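Local coordinates for protein transcriptional regulator AefR (Pseudomonas syringae pv. tomato, PDB 3CDL) that probably binds regulatory DNA as a transcription factor of the TetR family, with a predicted N-terminal helix-turn-helix and a helical C-terminal domain, at residues L82-M94 with Q184-L196. Numbering follows the deposited sequence.
Sequences LREQLLELLWGKM and QSNVVESALNMFL
R83 reaches from helix 82-97 across L192 to N193 on helix 181-199. Its CB lies 4.3 Å from L196 CD1. CG is anti to the backbone N (chi1 -176°), and the chain then runs extended to NE. R83 CG packs against L192 CD1 at 3.9 Å. L192 CD1 is also 4.0 Å from both R83 NE and CZ, over one face of the guanidinium, toward its rim. At the tip, R83 NH1 donates to N193 OD1 at 2.6 Å, with the oxygen close to the guanidinium plane. NH2 adds only a weak bond to the same oxygen.

L192 is a knob among R83, L86, L87 and L90. V188 is the next knob, set among L87, L90, W91 and M94. Its CG1 meets L90 CB at 3.5 Å. Its CG2 makes a CH-pi contact over the centre of the six-membered ring of W91.

The axes of the two segments approach to 9.9 Å, with their N-to-C directions 136° apart. The contact joins two helices of the AefR-like C-terminal domain. L86 and F195 touch M159 of helix 152-167; L82 and L86 touch W137 of helix 133-143. Helix 181-199 also faces the second subunit: N193 packs on its W198, F195 on its M194.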
loop_
_atom_site.group_PDB
_atom_site.type_symbol
_atom_site.label_atom_id
_atom_site.label_comp_id
_atom_site.label_asym_id
_atom_site.label_seq_id
_atom_site.Cartn_x
_atom_site.Cartn_y
_atom_site.Cartn_z
ATOM N N LEU B 82 -18.693 20.283 -9.683
ATOM C CA LEU B 82 -17.621 19.533 -9.027
ATOM C C LEU B 82 -17.664 18.057 -9.406
ATOM O O LEU B 82 -16.647 17.473 -9.774
ATOM C CB LEU B 82 -17.730 19.651 -7.500
ATOM C CG LEU B 82 -17.539 21.007 -6.831
ATOM C CD1 LEU B 82 -17.637 20.838 -5.322
ATOM C CD2 LEU B 82 -16.206 21.648 -7.223
ATOM N N ARG B 83 -18.857 17.477 -9.310
ATOM C CA ARG B 83 -19.096 16.102 -9.692
ATOM C C ARG B 83 -18.522 15.804 -11.083
ATOM O O ARG B 83 -17.617 14.976 -11.223
ATOM C CB ARG B 83 -20.602 15.820 -9.646
ATOM C CG ARG B 83 -20.964 14.392 -9.933
ATOM C CD ARG B 83 -22.371 14.088 -9.499
ATOM N NE ARG B 83 -22.491 12.655 -9.252
ATOM C CZ ARG B 83 -22.489 12.086 -8.049
ATOM N NH1 ARG B 83 -22.594 10.770 -7.969
ATOM N NH2 ARG B 83 -22.396 12.815 -6.936
ATOM N N GLU B 84 -19.027 16.508 -12.096
ATOM C CA GLU B 84 -18.642 16.259 -13.484
ATOM C C GLU B 84 -17.129 16.291 -13.662
ATOM O O GLU B 84 -16.541 15.338 -14.176
ATOM C CB GLU B 84 -19.304 17.275 -14.416
ATOM C CG GLU B 84 -19.339 16.833 -15.860
ATOM C CD GLU B 84 -19.366 18.001 -16.823
ATOM O OE1 GLU B 84 -20.383 18.743 -16.855
ATOM O OE2 GLU B 84 -18.358 18.177 -17.549
ATOM N N GLN B 85 -16.509 17.386 -13.222
ATOM C CA GLN B 85 -15.059 17.548 -13.311
ATOM C C GLN B 85 -14.270 16.587 -12.424
ATOM O O GLN B 85 -13.239 16.096 -12.840
ATOM C CB GLN B 85 -14.630 19.009 -13.078
ATOM C CG GLN B 85 -15.014 19.650 -11.737
ATOM C CD GLN B 85 -14.794 21.170 -11.731
ATOM O OE1 GLN B 85 -13.681 21.649 -11.954
ATOM N NE2 GLN B 85 -15.854 21.927 -11.477
ATOM N N LEU B 86 -14.752 16.297 -11.220
ATOM C CA LEU B 86 -14.050 15.344 -10.356
ATOM C C LEU B 86 -14.192 13.905 -10.866
ATOM O O LEU B 86 -13.285 13.100 -10.721
ATOM C CB LEU B 86 -14.472 15.484 -8.873
ATOM C CG LEU B 86 -13.831 14.558 -7.818
ATOM C CD1 LEU B 86 -12.307 14.444 -7.934
ATOM C CD2 LEU B 86 -14.232 14.963 -6.406
ATOM N N LEU B 87 -15.325 13.587 -11.476
ATOM C CA LEU B 87 -15.479 12.290 -12.136
ATOM C C LEU B 87 -14.318 12.097 -13.106
ATOM O O LEU B 87 -13.590 11.112 -12.993
ATOM C CB LEU B 87 -16.814 12.184 -12.890
ATOM C CG LEU B 87 -17.712 10.958 -12.645
ATOM C CD1 LEU B 87 -18.750 10.848 -13.754
ATOM C CD2 LEU B 87 -16.968 9.616 -12.447
ATOM N N GLU B 88 -14.147 13.068 -14.008
ATOM C CA GLU B 88 -13.074 13.141 -14.990
ATOM C C GLU B 88 -11.653 13.006 -14.424
ATOM O O GLU B 88 -10.788 12.395 -15.052
ATOM C CB GLU B 88 -13.167 14.486 -15.690
ATOM C CG GLU B 88 -13.225 14.427 -17.169
ATOM C CD GLU B 88 -13.529 15.794 -17.763
ATOM O OE1 GLU B 88 -14.556 15.938 -18.469
ATOM O OE2 GLU B 88 -12.749 16.739 -17.505
ATOM N N LEU B 89 -11.402 13.594 -13.254
ATOM C CA LEU B 89 -10.095 13.485 -12.615
ATOM C C LEU B 89 -9.879 12.036 -12.208
ATOM O O LEU B 89 -8.835 11.437 -12.463
ATOM C CB LEU B 89 -10.011 14.370 -11.356
ATOM C CG LEU B 89 -9.534 15.828 -11.450
ATOM C CD1 LEU B 89 -10.685 16.773 -11.767
ATOM C CD2 LEU B 89 -8.830 16.276 -10.159
ATOM N N LEU B 90 -10.890 11.488 -11.549
ATOM C CA LEU B 90 -10.816 10.146 -11.011
ATOM C C LEU B 90 -10.609 9.131 -12.133
ATOM O O LEU B 90 -9.867 8.158 -11.966
ATOM C CB LEU B 90 -12.082 9.858 -10.211
ATOM C CG LEU B 90 -12.111 10.148 -8.708
ATOM C CD1 LEU B 90 -10.833 10.766 -8.142
ATOM C CD2 LEU B 90 -13.387 10.913 -8.293
ATOM N N TRP B 91 -11.244 9.359 -13.275
ATOM C CA TRP B 91 -11.019 8.487 -14.408
ATOM C C TRP B 91 -9.605 8.551 -14.955
ATOM O O TRP B 91 -9.009 7.509 -15.229
ATOM C CB TRP B 91 -12.064 8.671 -15.510
ATOM C CG TRP B 91 -13.254 7.771 -15.321
ATOM C CD1 TRP B 91 -14.522 8.161 -15.049
ATOM C CD2 TRP B 91 -13.274 6.328 -15.341
ATOM N NE1 TRP B 91 -15.347 7.068 -14.937
ATOM C CE2 TRP B 91 -14.607 5.930 -15.103
ATOM C CE3 TRP B 91 -12.301 5.340 -15.543
ATOM C CZ2 TRP B 91 -14.999 4.586 -15.066
ATOM C CZ3 TRP B 91 -12.691 3.999 -15.506
ATOM C CH2 TRP B 91 -14.030 3.639 -15.263
ATOM N N GLY B 92 -9.069 9.759 -15.119
ATOM C CA GLY B 92 -7.644 9.931 -15.451
ATOM C C GLY B 92 -6.714 9.082 -14.580
ATOM O O GLY B 92 -5.943 8.263 -15.091
ATOM N N LYS B 93 -6.793 9.258 -13.264
ATOM C CA LYS B 93 -5.998 8.446 -12.352
ATOM C C LYS B 93 -6.299 6.941 -12.437
ATOM O O LYS B 93 -5.399 6.138 -12.253
ATOM C CB LYS B 93 -6.153 8.932 -10.912
ATOM C CG LYS B 93 -5.166 8.323 -9.892
ATOM C CD LYS B 93 -3.696 8.472 -10.328
ATOM C CE LYS B 93 -2.701 8.519 -9.172
ATOM N NZ LYS B 93 -2.911 7.502 -8.051
HETATM N N MSE B 94 -7.545 6.555 -12.716
HETATM C CA MSE B 94 -7.887 5.140 -12.810
HETATM C C MSE B 94 -7.337 4.492 -14.090
HETATM O O MSE B 94 -6.893 3.351 -14.075
HETATM C CB MSE B 94 -9.395 4.936 -12.694
HETATM C CG MSE B 94 -9.859 3.484 -12.838
HETATM SE SE MSE B 94 -9.082 2.244 -11.475
HETATM C CE MSE B 94 -10.009 2.940 -9.907
ATOM N N GLN B 184 -14.178 -0.809 -12.264
ATOM C CA GLN B 184 -13.487 0.486 -12.251
ATOM C C GLN B 184 -14.389 1.683 -11.883
ATOM O O GLN B 184 -14.003 2.487 -11.020
ATOM C CB GLN B 184 -12.765 0.741 -13.570
ATOM C CG GLN B 184 -11.324 0.249 -13.633
ATOM C CD GLN B 184 -10.813 0.232 -15.064
ATOM O OE1 GLN B 184 -10.831 1.256 -15.765
ATOM N NE2 GLN B 184 -10.390 -0.945 -15.525
ATOM N N SER B 185 -15.565 1.780 -12.523
ATOM C CA SER B 185 -16.506 2.895 -12.348
ATOM C C SER B 185 -17.234 2.751 -11.061
ATOM O O SER B 185 -17.629 3.733 -10.427
ATOM C CB SER B 185 -17.539 2.956 -13.472
ATOM O OG SER B 185 -18.155 1.707 -13.727
ATOM N N ASN B 186 -17.422 1.505 -10.676
ATOM C CA ASN B 186 -17.867 1.186 -9.335
ATOM C C ASN B 186 -17.015 1.896 -8.290
ATOM O O ASN B 186 -17.538 2.598 -7.409
ATOM C CB ASN B 186 -17.707 -0.297 -9.120
ATOM C CG ASN B 186 -18.891 -0.896 -8.490
ATOM O OD1 ASN B 186 -19.098 -0.760 -7.269
ATOM N ND2 ASN B 186 -19.716 -1.572 -9.313
ATOM N N VAL B 187 -15.695 1.701 -8.375
ATOM C CA VAL B 187 -14.830 2.247 -7.352
ATOM C C VAL B 187 -14.749 3.759 -7.519
ATOM O O VAL B 187 -14.857 4.502 -6.535
ATOM C CB VAL B 187 -13.444 1.488 -7.167
ATOM C CG1 VAL B 187 -13.600 -0.020 -7.294
ATOM C CG2 VAL B 187 -12.396 1.992 -8.084
ATOM N N VAL B 188 -14.656 4.224 -8.758
ATOM C CA VAL B 188 -14.616 5.666 -8.994
ATOM C C VAL B 188 -15.856 6.347 -8.403
ATOM O O VAL B 188 -15.756 7.297 -7.619
ATOM C CB VAL B 188 -14.550 6.009 -10.491
ATOM C CG1 VAL B 188 -14.656 7.501 -10.685
ATOM C CG2 VAL B 188 -13.268 5.503 -11.096
ATOM N N GLU B 189 -17.015 5.823 -8.791
ATOM C CA GLU B 189 -18.318 6.339 -8.412
ATOM C C GLU B 189 -18.478 6.480 -6.900
ATOM O O GLU B 189 -18.806 7.578 -6.442
ATOM C CB GLU B 189 -19.400 5.430 -8.979
ATOM C CG GLU B 189 -20.613 6.160 -9.473
ATOM C CD GLU B 189 -20.551 6.458 -10.960
ATOM O OE1 GLU B 189 -20.720 5.518 -11.776
ATOM O OE2 GLU B 189 -20.366 7.642 -11.310
ATOM N N SER B 190 -18.247 5.407 -6.131
ATOM C CA SER B 190 -18.327 5.539 -4.673
ATOM C C SER B 190 -17.275 6.436 -4.084
ATOM O O SER B 190 -17.554 7.123 -3.112
ATOM C CB SER B 190 -18.377 4.214 -3.886
ATOM O OG SER B 190 -17.559 3.253 -4.490
ATOM N N ALA B 191 -16.081 6.450 -4.670
ATOM C CA ALA B 191 -15.029 7.364 -4.211
ATOM C C ALA B 191 -15.555 8.765 -4.296
ATOM O O ALA B 191 -15.598 9.455 -3.274
ATOM C CB ALA B 191 -13.761 7.205 -5.018
ATOM N N LEU B 192 -16.006 9.142 -5.503
ATOM C CA LEU B 192 -16.657 10.418 -5.820
ATOM C C LEU B 192 -17.748 10.764 -4.819
ATOM O O LEU B 192 -17.724 11.831 -4.184
ATOM C CB LEU B 192 -17.288 10.342 -7.224
ATOM C CG LEU B 192 -17.486 11.539 -8.182
ATOM C CD1 LEU B 192 -18.690 11.326 -9.116
ATOM C CD2 LEU B 192 -17.639 12.851 -7.495
ATOM N N ASN B 193 -18.718 9.853 -4.705
ATOM C CA ASN B 193 -19.882 10.012 -3.829
ATOM C C ASN B 193 -19.479 10.177 -2.377
ATOM O O ASN B 193 -20.013 11.019 -1.661
ATOM C CB ASN B 193 -20.823 8.815 -3.970
ATOM C CG ASN B 193 -21.721 8.919 -5.195
ATOM O OD1 ASN B 193 -22.186 10.001 -5.539
ATOM N ND2 ASN B 193 -21.969 7.786 -5.858
HETATM N N MSE B 194 -18.533 9.367 -1.944
HETATM C CA MSE B 194 -18.060 9.445 -0.583
HETATM C C MSE B 194 -17.330 10.764 -0.376
HETATM O O MSE B 194 -17.584 11.465 0.593
HETATM C CB MSE B 194 -17.141 8.271 -0.270
HETATM C CG MSE B 194 -16.587 8.323 1.131
HETATM SE SE MSE B 194 -16.037 6.595 1.734
HETATM C CE MSE B 194 -17.054 5.550 0.427
ATOM N N PHE B 195 -16.443 11.092 -1.312
ATOM C CA PHE B 195 -15.599 12.270 -1.177
ATOM C C PHE B 195 -16.469 13.516 -1.150
ATOM O O PHE B 195 -16.448 14.284 -0.181
ATOM C CB PHE B 195 -14.506 12.361 -2.271
ATOM C CG PHE B 195 -13.536 13.508 -2.047
ATOM C CD1 PHE B 195 -12.437 13.357 -1.184
ATOM C CD2 PHE B 195 -13.763 14.758 -2.625
ATOM C CE1 PHE B 195 -11.570 14.423 -0.937
ATOM C CE2 PHE B 195 -12.901 15.836 -2.377
ATOM C CZ PHE B 195 -11.798 15.666 -1.538
ATOM N N LEU B 196 -17.263 13.694 -2.201
ATOM C CA LEU B 196 -18.027 14.933 -2.318
ATOM C C LEU B 196 -19.105 15.024 -1.263
ATOM O O LEU B 196 -19.385 16.124 -0.757
ATOM C CB LEU B 196 -18.609 15.117 -3.725
ATOM C CG LEU B 196 -17.613 15.776 -4.672
ATOM C CD1 LEU B 196 -18.257 16.025 -6.002
ATOM C CD2 LEU B 196 -17.105 17.082 -4.072
#